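Local coordinates for protein glycosyl hydrolase, BNR repeat (Ralstonia eutropha, PDB 3B7F) that is a putative glycosyl hydrolase built as a seven-bladed beta-propeller with BNR repeats, its substrate and exact reaction still undefined, at residues 83-88 against 92-97; 292-297 against 326-331; 355-360 against 365-370. One frame throughout, in Å; residues are numbered along the deposited sequence.

The three contacts illustrate how one antiparallel, four-stranded blade design is reused round a seven-bladed propeller. Contact 1 joins the third and fourth strands of its blade, contact 2 reaches from the second to the fourth, and contact 3 joins the second and third. Contacts 2 and 3 belong to consecutive blades, with centres about 10 Å apart. They meet where Phe-296 CE2 lies 4.0 Å from Phe-358 CZ and Gly-331 O lies 3.2 Å from Trp-366 CZ3. Contact 1 is remote, its centre about 35 Å from that of contact 2 and about 27 Å from that of contact 3. The ethanediol molecules at contacts 2 and 3 probably come from the crystallisation liquor and mark no established substrate site.

Contact 1 of 3, residues 83-88 against 92-97; sequences VFRSDD and NWTEAT
Ser-86 lays its CB over one face of the Trp-93 indole, 3.8 Å from the centroid of the six-membered ring and 10° off its normal, a CH-pi contact. The serine hydroxyl turns the other way, into the bend: OG lies 2.8 Å from Asn-92 O and also accepts a hydrogen bond from Gly-90 N. Asp-88 approaches Asn-92 at roughly a right angle, with carboxylate and amide planes 29° apart. Its OD1 takes a weak bond from Asn-92 N at 3.0 Å, while OD2 faces the amide nitrogen ND2. Ser-86, Asp-88, Gly-90 and Trp-93 fit the Ser-x-Asp-x-Gly-x-x-Trp pattern of the Asp-box, the signature of BNR repeats, placed here in the hairpin between the third and fourth strands of a propeller blade. On the strands themselves, the Phe-84 ring leans on Glu-95, CE1 touching the glutamate CB at 3.6 Å, and Phe-84 CB reaches the Trp-93 ring at CE3. Arg-85 lies on the Thr-94 side of the sheet. A bend at chi3 (85°) carries its guanidinium across the partner strand, with Thr-94 CB over one face and Ala-96 CA at the edge. NH2 comes 2.8 Å from Glu-95 O, at an angle too poor for a hydrogen bond. The backbones of Arg-85 and Thr-94 exchange two bonds, and a water donates to Arg-85 O while also bonding Thr-94 OG1.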
loop_
_atom_site.group_PDB
_atom_site.type_symbol
_atom_site.label_atom_id
_atom_site.label_comp_id
_atom_site.label_asym_id
_atom_site.label_seq_id
_atom_site.Cartn_x
_atom_site.Cartn_y
_atom_site.Cartn_z
ATOM N N VAL A 83 9.446 13.776 -5.146
ATOM C CA VAL A 83 7.999 13.721 -5.224
ATOM C C VAL A 83 7.548 14.791 -6.225
ATOM O O VAL A 83 7.918 15.965 -6.101
ATOM C CB VAL A 83 7.311 13.958 -3.855
ATOM C CG1 VAL A 83 5.805 13.848 -4.003
ATOM C CG2 VAL A 83 7.803 12.956 -2.801
ATOM N N PHE A 84 6.799 14.382 -7.240
ATOM C CA PHE A 84 6.188 15.335 -8.176
ATOM C C PHE A 84 4.776 15.635 -7.674
ATOM O O PHE A 84 4.131 14.755 -7.097
ATOM C CB PHE A 84 6.117 14.795 -9.600
ATOM C CG PHE A 84 7.457 14.618 -10.256
ATOM C CD1 PHE A 84 8.091 15.701 -10.855
ATOM C CD2 PHE A 84 8.073 13.357 -10.297
ATOM C CE1 PHE A 84 9.328 15.543 -11.485
ATOM C CE2 PHE A 84 9.298 13.193 -10.915
ATOM C CZ PHE A 84 9.939 14.292 -11.506
ATOM N N ARG A 85 4.321 16.872 -7.857
ATOM C CA ARG A 85 2.987 17.279 -7.430
ATOM C C ARG A 85 2.216 17.835 -8.618
ATOM O O ARG A 85 2.794 18.437 -9.518
ATOM C CB ARG A 85 3.055 18.325 -6.295
ATOM C CG ARG A 85 3.101 19.808 -6.715
ATOM C CD ARG A 85 3.498 20.763 -5.563
ATOM N NE ARG A 85 4.945 20.792 -5.508
ATOM C CZ ARG A 85 5.760 21.754 -5.954
ATOM N NH1 ARG A 85 5.331 22.923 -6.448
ATOM N NH2 ARG A 85 7.069 21.550 -5.847
ATOM N N SER A 86 0.907 17.640 -8.590
ATOM C CA SER A 86 -0.001 18.187 -9.585
ATOM C C SER A 86 -1.162 18.816 -8.853
ATOM O O SER A 86 -1.620 18.237 -7.871
ATOM C CB SER A 86 -0.547 17.103 -10.481
ATOM O OG SER A 86 -1.412 17.668 -11.430
ATOM N N ASP A 87 -1.609 19.993 -9.298
ATOM C CA ASP A 87 -2.803 20.656 -8.714
ATOM C C ASP A 87 -3.951 20.792 -9.735
ATOM O O ASP A 87 -4.903 21.514 -9.495
ATOM C CB ASP A 87 -2.451 22.001 -8.054
ATOM C CG ASP A 87 -1.948 23.054 -9.038
ATOM O OD1 ASP A 87 -1.785 22.773 -10.248
ATOM O OD2 ASP A 87 -1.704 24.185 -8.576
ATOM N N ASP A 88 -3.865 20.051 -10.840
ATOM C CA ASP A 88 -4.870 20.084 -11.901
ATOM C C ASP A 88 -5.191 18.657 -12.360
ATOM O O ASP A 88 -5.264 18.393 -13.531
ATOM C CB ASP A 88 -4.392 20.987 -13.057
ATOM C CG ASP A 88 -3.063 20.531 -13.671
ATOM O OD1 ASP A 88 -2.450 19.551 -13.182
ATOM O OD2 ASP A 88 -2.629 21.177 -14.638
ATOM N N ASN A 92 -0.249 18.671 -15.063
ATOM C CA ASN A 92 1.053 19.293 -14.919
ATOM C C ASN A 92 1.694 18.682 -13.681
ATOM O O ASN A 92 1.006 18.455 -12.679
ATOM C CB ASN A 92 0.944 20.803 -14.721
ATOM C CG ASN A 92 0.613 21.575 -16.003
ATOM O OD1 ASN A 92 1.154 21.302 -17.072
ATOM N ND2 ASN A 92 -0.239 22.594 -15.871
ATOM N N TRP A 93 2.999 18.445 -13.734
ATOM C CA TRP A 93 3.736 17.865 -12.617
ATOM C C TRP A 93 4.943 18.755 -12.312
ATOM O O TRP A 93 5.608 19.212 -13.228
ATOM C CB TRP A 93 4.134 16.425 -12.938
ATOM C CG TRP A 93 2.929 15.490 -13.107
ATOM C CD1 TRP A 93 2.310 15.150 -14.280
ATOM C CD2 TRP A 93 2.224 14.792 -12.071
ATOM N NE1 TRP A 93 1.275 14.289 -14.043
ATOM C CE2 TRP A 93 1.194 14.049 -12.696
ATOM C CE3 TRP A 93 2.375 14.701 -10.680
ATOM C CZ2 TRP A 93 0.308 13.242 -11.973
ATOM C CZ3 TRP A 93 1.488 13.912 -9.960
ATOM C CH2 TRP A 93 0.479 13.177 -10.611
ATOM N N THR A 94 5.174 19.044 -11.033
ATOM C CA THR A 94 6.316 19.854 -10.598
ATOM C C THR A 94 7.067 19.086 -9.529
ATOM O O THR A 94 6.460 18.575 -8.594
ATOM C CB THR A 94 5.891 21.229 -10.045
ATOM O OG1 THR A 94 5.060 21.888 -10.998
ATOM C CG2 THR A 94 7.114 22.108 -9.766
ATOM N N GLU A 95 8.379 18.984 -9.699
ATOM C CA GLU A 95 9.251 18.327 -8.721
ATOM C C GLU A 95 9.273 19.111 -7.401
ATOM O O GLU A 95 9.084 20.326 -7.407
ATOM C CB GLU A 95 10.692 18.091 -9.273
ATOM C CG GLU A 95 11.638 19.313 -9.478
ATOM C CD GLU A 95 11.207 20.307 -10.568
ATOM O OE1 GLU A 95 10.370 19.950 -11.446
ATOM O OE2 GLU A 95 11.708 21.462 -10.532
ATOM N N ALA A 96 9.491 18.392 -6.294
ATOM C CA ALA A 96 9.582 18.973 -4.941
ATOM C C ALA A 96 10.672 20.029 -4.873
ATOM O O ALA A 96 11.734 19.842 -5.470
ATOM C CB ALA A 96 9.855 17.883 -3.877
ATOM N N THR A 97 10.409 21.138 -4.178
ATOM C CA THR A 97 11.446 22.151 -3.979
ATOM C C THR A 97 12.416 21.529 -2.961
ATOM O O THR A 97 13.644 21.615 -3.151
ATOM C CB THR A 97 10.895 23.549 -3.603
ATOM O OG1 THR A 97 10.174 23.501 -2.373
ATOM C CG2 THR A 97 9.979 24.046 -4.689
HETATM O O HOH W 1 2.059 21.099 -10.846
#

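Contact 2 of 3, residues 292-297 against 326-331; sequences TVWVFP and QRQDRG. With EDO (1,2-ethanediol), chain H.
The indole of Trp-294 meets the amide of Gln-328 at its edge: OE1 lies near the ring plane, 3.3 Å from CD1, with the two flat groups inclined by 26°. Both faces of the indole are occupied. Thr-292 CG2 sits 3.5 Å above one of them, toward the rim, and Val-356 of the next blade presses on the other, its CG2 3.6 Å from Trp-294 CE2. Beyond CG the glutamine chain is extended (chi2 -174°), which carries the amide across to the tryptophan. The polar ends converge on a shared acceptor, since Trp-294 NE1 and Gln-328 NE2 both donate to Glu-371 O; NE2 also bonds Glu-373 OE2. The two bonds from NE2 fix the rotation of the buried amide. At the far side of Thr-292, OG1 accepts a hydrogen bond of 2.8 Å from O2 of an ethanediol and is bonded to Asp-289 as well. Strands 293-297 and 326-328 are the second and fourth of one propeller blade, so the contact reaches over strand 315-318 between them, whose Val-315 and Val-317 touch both Trp-294 and Gln-328.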
loop_
_atom_site.group_PDB
_atom_site.type_symbol
_atom_site.label_atom_id
_atom_site.label_comp_id
_atom_site.label_asym_id
_atom_site.label_seq_id
_atom_site.Cartn_x
_atom_site.Cartn_y
_atom_site.Cartn_z
ATOM N N THR A 292 -15.167 -7.135 4.876
ATOM C CA THR A 292 -14.757 -7.511 3.529
ATOM C C THR A 292 -13.352 -7.018 3.212
ATOM O O THR A 292 -13.059 -5.824 3.313
ATOM C CB THR A 292 -15.766 -7.046 2.479
ATOM O OG1 THR A 292 -17.005 -7.688 2.752
ATOM C CG2 THR A 292 -15.288 -7.410 1.032
ATOM N N VAL A 293 -12.507 -7.972 2.833
ATOM C CA VAL A 293 -11.078 -7.763 2.590
ATOM C C VAL A 293 -10.671 -8.686 1.467
ATOM O O VAL A 293 -11.231 -9.782 1.345
ATOM C CB VAL A 293 -10.256 -8.031 3.911
ATOM C CG1 VAL A 293 -8.802 -8.268 3.642
ATOM C CG2 VAL A 293 -10.444 -6.872 4.911
ATOM N N TRP A 294 -9.736 -8.218 0.629
ATOM C CA TRP A 294 -9.173 -8.962 -0.505
ATOM C C TRP A 294 -7.667 -9.096 -0.349
ATOM O O TRP A 294 -7.034 -8.140 0.078
ATOM C CB TRP A 294 -9.426 -8.232 -1.840
ATOM C CG TRP A 294 -10.838 -8.171 -2.235
ATOM C CD1 TRP A 294 -11.500 -9.099 -2.943
ATOM C CD2 TRP A 294 -11.783 -7.141 -1.927
ATOM N NE1 TRP A 294 -12.790 -8.721 -3.126
ATOM C CE2 TRP A 294 -13.007 -7.531 -2.490
ATOM C CE3 TRP A 294 -11.711 -5.924 -1.229
ATOM C CZ2 TRP A 294 -14.162 -6.746 -2.406
ATOM C CZ3 TRP A 294 -12.850 -5.130 -1.153
ATOM C CH2 TRP A 294 -14.063 -5.545 -1.746
ATOM N N VAL A 295 -7.123 -10.272 -0.706
ATOM C CA VAL A 295 -5.691 -10.548 -0.739
ATOM C C VAL A 295 -5.321 -11.206 -2.103
ATOM O O VAL A 295 -6.192 -11.571 -2.862
ATOM C CB VAL A 295 -5.195 -11.435 0.478
ATOM C CG1 VAL A 295 -5.373 -10.657 1.802
ATOM C CG2 VAL A 295 -5.889 -12.857 0.525
ATOM N N PHE A 296 -4.027 -11.272 -2.416
ATOM C CA PHE A 296 -3.522 -11.934 -3.617
ATOM C C PHE A 296 -2.394 -12.913 -3.190
ATOM O O PHE A 296 -1.212 -12.537 -3.160
ATOM C CB PHE A 296 -3.004 -10.969 -4.667
ATOM C CG PHE A 296 -2.744 -11.656 -5.997
ATOM C CD1 PHE A 296 -1.520 -12.282 -6.271
ATOM C CD2 PHE A 296 -3.774 -11.739 -6.962
ATOM C CE1 PHE A 296 -1.321 -12.937 -7.500
ATOM C CE2 PHE A 296 -3.576 -12.385 -8.167
ATOM C CZ PHE A 296 -2.352 -12.980 -8.448
ATOM N N PRO A 297 -2.765 -14.165 -2.867
ATOM C CA PRO A 297 -1.792 -15.106 -2.382
ATOM C C PRO A 297 -0.680 -15.532 -3.329
ATOM O O PRO A 297 -0.900 -15.704 -4.531
ATOM C CB PRO A 297 -2.651 -16.328 -2.004
ATOM C CG PRO A 297 -4.023 -15.756 -1.804
ATOM C CD PRO A 297 -4.121 -14.750 -2.845
ATOM N N GLN A 326 -13.004 -17.091 0.153
ATOM C CA GLN A 326 -13.459 -17.638 -1.133
ATOM C C GLN A 326 -12.502 -17.231 -2.240
ATOM O O GLN A 326 -12.007 -16.097 -2.259
ATOM C CB GLN A 326 -14.881 -17.198 -1.492
ATOM C CG GLN A 326 -15.985 -17.826 -0.582
ATOM C CD GLN A 326 -15.993 -17.251 0.812
ATOM O OE1 GLN A 326 -15.900 -16.014 0.997
ATOM N NE2 GLN A 326 -16.066 -18.140 1.821
ATOM N N ARG A 327 -12.269 -18.165 -3.158
ATOM C CA ARG A 327 -11.376 -17.965 -4.283
ATOM C C ARG A 327 -12.116 -17.187 -5.342
ATOM O O ARG A 327 -13.261 -17.516 -5.646
ATOM C CB ARG A 327 -10.962 -19.322 -4.874
ATOM C CG ARG A 327 -9.902 -19.254 -5.988
ATOM C CD ARG A 327 -9.620 -20.678 -6.426
ATOM N NE ARG A 327 -8.621 -20.742 -7.477
ATOM C CZ ARG A 327 -7.310 -20.596 -7.296
ATOM N NH1 ARG A 327 -6.769 -20.413 -6.093
ATOM N NH2 ARG A 327 -6.532 -20.667 -8.337
ATOM N N GLN A 328 -11.450 -16.184 -5.898
ATOM C CA GLN A 328 -11.976 -15.389 -6.952
ATOM C C GLN A 328 -10.998 -15.401 -8.117
ATOM O O GLN A 328 -10.000 -14.714 -8.088
ATOM C CB GLN A 328 -12.170 -13.975 -6.478
ATOM C CG GLN A 328 -13.203 -13.812 -5.402
ATOM C CD GLN A 328 -13.457 -12.339 -5.073
ATOM O OE1 GLN A 328 -12.520 -11.538 -4.995
ATOM N NE2 GLN A 328 -14.742 -11.972 -4.918
ATOM N N ASP A 329 -11.322 -16.176 -9.147
ATOM C CA ASP A 329 -10.487 -16.347 -10.343
ATOM C C ASP A 329 -11.239 -16.356 -11.678
ATOM O O ASP A 329 -10.627 -16.736 -12.673
ATOM C CB ASP A 329 -9.648 -17.642 -10.230
ATOM C CG ASP A 329 -10.501 -18.894 -10.147
ATOM O OD1 ASP A 329 -11.714 -18.819 -10.361
ATOM O OD2 ASP A 329 -9.968 -19.964 -9.814
ATOM N N ARG A 330 -12.513 -15.941 -11.737
ATOM C CA ARG A 330 -13.231 -15.936 -13.025
ATOM C C ARG A 330 -12.698 -14.827 -13.912
ATOM O O ARG A 330 -12.652 -13.663 -13.477
ATOM C CB ARG A 330 -14.709 -15.709 -12.873
ATOM C CG ARG A 330 -15.418 -16.765 -12.161
ATOM C CD ARG A 330 -16.895 -16.458 -12.164
ATOM N NE ARG A 330 -17.560 -17.295 -11.182
ATOM C CZ ARG A 330 -18.100 -18.490 -11.396
ATOM N NH1 ARG A 330 -18.127 -19.064 -12.597
ATOM N NH2 ARG A 330 -18.656 -19.104 -10.360
ATOM N N GLY A 331 -12.319 -15.204 -15.133
ATOM C CA GLY A 331 -11.695 -14.311 -16.078
ATOM C C GLY A 331 -10.163 -14.364 -16.086
ATOM O O GLY A 331 -9.553 -13.908 -17.045
HETATM C C1 EDO H . -21.016 -6.394 0.912
HETATM O O1 EDO H . -20.451 -5.539 1.920
HETATM C C2 EDO H . -19.951 -7.185 0.133
HETATM O O2 EDO H . -19.077 -8.012 0.942
#

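Contact 3 of 3, residues 355-360 against 365-370; sequences GVYFGT and IWASAD. With EDO (1,2-ethanediol), chain V.
Val-356 with Ser-368 and Phe-358 with Trp-366 form the two hydrogen-bonded pairs of a beta hairpin, the second and third strands of a propeller blade. The third strand runs into an Asp-box, the BNR signature, to which Ser-368, Asp-370, Gly-372 and Trp-375 correspond. The strand axes pass 4.7 Å apart and run antiparallel at 171°. Each paired residue both gives and receives a backbone hydrogen bond. Between these pairs the backbone adds CA-H...O contacts, such as Tyr-357 CA to Trp-366 O at 3.3 Å.

On the face that carries Phe-358 and Trp-366, the contact is aromatic. Phe-358 and Trp-366 lie side by side and point the same way, their planes 20° apart but slid so that the rings hardly overlap, with the phenyl centroid 4.9 Å from that of the indole's five-membered ring. The phenyl is turned between its own N and carbonyl carbon (chi1 68°), which brings one face under Trp-366 CB, 3.8 Å from the ring centroid in a CH-pi contact. Trp-375 meets the same phenyl edge-to-face.

Apolar contacts fill the other side. Tyr-357 CD1 touches Ala-367 CB at 3.5 Å, and Ile-365 folds its CD1 against the CA of Gly-359, which has no side chain in the way.

Polar groups gather at the Asp-box end. Ser-368 OG accepts from Asp-370 N at 3.2 Å, making an ST turn, and from Gly-372 N. Ser-368 O lies over one face of the Tyr-357 ring, whose hydroxyl bonds Asp-349; a water donates both to that carbonyl oxygen and, at 2.6 Å, to Tyr-357 OH.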
loop_
_atom_site.group_PDB
_atom_site.type_symbol
_atom_site.label_atom_id
_atom_site.label_comp_id
_atom_site.label_asym_id
_atom_site.label_seq_id
_atom_site.Cartn_x
_atom_site.Cartn_y
_atom_site.Cartn_z
ATOM N N GLY A 355 -15.615 -2.142 -6.869
ATOM C CA GLY A 355 -14.744 -2.654 -7.880
ATOM C C GLY A 355 -13.373 -2.839 -7.269
ATOM O O GLY A 355 -13.007 -2.120 -6.328
ATOM N N VAL A 356 -12.652 -3.843 -7.770
ATOM C CA VAL A 356 -11.334 -4.240 -7.269
ATOM C C VAL A 356 -10.381 -4.368 -8.476
ATOM O O VAL A 356 -10.765 -4.772 -9.582
ATOM C CB VAL A 356 -11.413 -5.553 -6.454
ATOM C CG1 VAL A 356 -10.065 -5.852 -5.773
ATOM C CG2 VAL A 356 -12.529 -5.488 -5.415
ATOM N N TYR A 357 -9.137 -3.995 -8.269
ATOM C CA TYR A 357 -8.191 -3.917 -9.372
ATOM C C TYR A 357 -6.850 -4.379 -8.935
ATOM O O TYR A 357 -6.486 -4.193 -7.791
ATOM C CB TYR A 357 -8.047 -2.434 -9.793
ATOM C CG TYR A 357 -9.367 -1.731 -10.030
ATOM C CD1 TYR A 357 -9.974 -1.754 -11.285
ATOM C CD2 TYR A 357 -10.050 -1.087 -8.983
ATOM C CE1 TYR A 357 -11.226 -1.146 -11.502
ATOM C CE2 TYR A 357 -11.283 -0.499 -9.200
ATOM C CZ TYR A 357 -11.859 -0.510 -10.471
ATOM O OH TYR A 357 -13.092 0.091 -10.707
ATOM N N PHE A 358 -6.084 -4.976 -9.839
ATOM C CA PHE A 358 -4.691 -5.279 -9.513
ATOM C C PHE A 358 -3.766 -5.189 -10.721
ATOM O O PHE A 358 -4.204 -5.368 -11.855
ATOM C CB PHE A 358 -4.528 -6.608 -8.746
ATOM C CG PHE A 358 -4.839 -7.871 -9.549
ATOM C CD1 PHE A 358 -3.869 -8.479 -10.334
ATOM C CD2 PHE A 358 -6.076 -8.483 -9.440
ATOM C CE1 PHE A 358 -4.133 -9.645 -11.037
ATOM C CE2 PHE A 358 -6.364 -9.647 -10.180
ATOM C CZ PHE A 358 -5.380 -10.227 -10.958
ATOM N N GLY A 359 -2.487 -4.934 -10.442
ATOM C CA GLY A 359 -1.451 -4.793 -11.468
ATOM C C GLY A 359 -0.358 -5.783 -11.199
ATOM O O GLY A 359 0.088 -5.920 -10.071
ATOM N N THR A 360 0.117 -6.430 -12.255
ATOM C CA THR A 360 1.125 -7.462 -12.135
ATOM C C THR A 360 2.505 -6.954 -12.585
ATOM O O THR A 360 2.613 -5.959 -13.285
ATOM C CB THR A 360 0.752 -8.700 -12.947
ATOM O OG1 THR A 360 0.890 -8.407 -14.325
ATOM C CG2 THR A 360 -0.695 -9.182 -12.653
ATOM N N ILE A 365 -3.174 -5.033 -16.018
ATOM C CA ILE A 365 -4.083 -4.441 -15.061
ATOM C C ILE A 365 -5.360 -5.226 -15.226
ATOM O O ILE A 365 -5.910 -5.253 -16.342
ATOM C CB ILE A 365 -4.408 -2.965 -15.278
ATOM C CG1 ILE A 365 -3.160 -2.104 -15.101
ATOM C CG2 ILE A 365 -5.448 -2.553 -14.232
ATOM C CD1 ILE A 365 -2.783 -1.845 -13.628
ATOM N N TRP A 366 -5.775 -5.912 -14.143
ATOM C CA TRP A 366 -7.020 -6.696 -14.096
ATOM C C TRP A 366 -8.044 -5.934 -13.290
ATOM O O TRP A 366 -7.703 -5.381 -12.256
ATOM C CB TRP A 366 -6.786 -8.066 -13.507
ATOM C CG TRP A 366 -5.939 -8.922 -14.419
ATOM C CD1 TRP A 366 -4.594 -8.952 -14.474
ATOM C CD2 TRP A 366 -6.403 -9.870 -15.379
ATOM N NE1 TRP A 366 -4.173 -9.861 -15.390
ATOM C CE2 TRP A 366 -5.264 -10.448 -15.972
ATOM C CE3 TRP A 366 -7.670 -10.285 -15.804
ATOM C CZ2 TRP A 366 -5.357 -11.420 -17.003
ATOM C CZ3 TRP A 366 -7.765 -11.252 -16.792
ATOM C CH2 TRP A 366 -6.612 -11.818 -17.384
ATOM N N ALA A 367 -9.282 -5.884 -13.778
ATOM C CA ALA A 367 -10.355 -5.088 -13.133
ATOM C C ALA A 367 -11.602 -5.918 -12.885
ATOM O O ALA A 367 -11.921 -6.785 -13.665
ATOM C CB ALA A 367 -10.715 -3.879 -13.981
ATOM N N SER A 368 -12.242 -5.673 -11.748
ATOM C CA SER A 368 -13.517 -6.254 -11.399
ATOM C C SER A 368 -14.447 -5.117 -11.031
ATOM O O SER A 368 -14.029 -4.215 -10.320
ATOM C CB SER A 368 -13.390 -7.155 -10.197
ATOM O OG SER A 368 -14.660 -7.620 -9.831
ATOM N N ALA A 369 -15.674 -5.144 -11.540
ATOM C CA ALA A 369 -16.708 -4.183 -11.151
ATOM C C ALA A 369 -17.769 -4.852 -10.270
ATOM O O ALA A 369 -18.824 -4.253 -10.050
ATOM C CB ALA A 369 -17.372 -3.562 -12.400
ATOM N N ASP A 370 -17.503 -6.075 -9.769
ATOM C CA ASP A 370 -18.444 -6.816 -8.914
ATOM C C ASP A 370 -17.780 -7.492 -7.694
ATOM O O ASP A 370 -17.994 -8.666 -7.424
ATOM C CB ASP A 370 -19.282 -7.820 -9.750
ATOM C CG ASP A 370 -18.440 -8.923 -10.415
ATOM O OD1 ASP A 370 -17.202 -8.821 -10.479
ATOM O OD2 ASP A 370 -19.038 -9.907 -10.892
HETATM C C1 EDO V . -21.431 -9.079 -5.705
HETATM O O1 EDO V . -20.714 -9.954 -6.575
HETATM C C2 EDO V . -21.358 -7.656 -6.249
HETATM O O2 EDO V . -21.974 -7.558 -7.542
HETATM O O HOH W 2 -14.374 -1.845 -11.906
#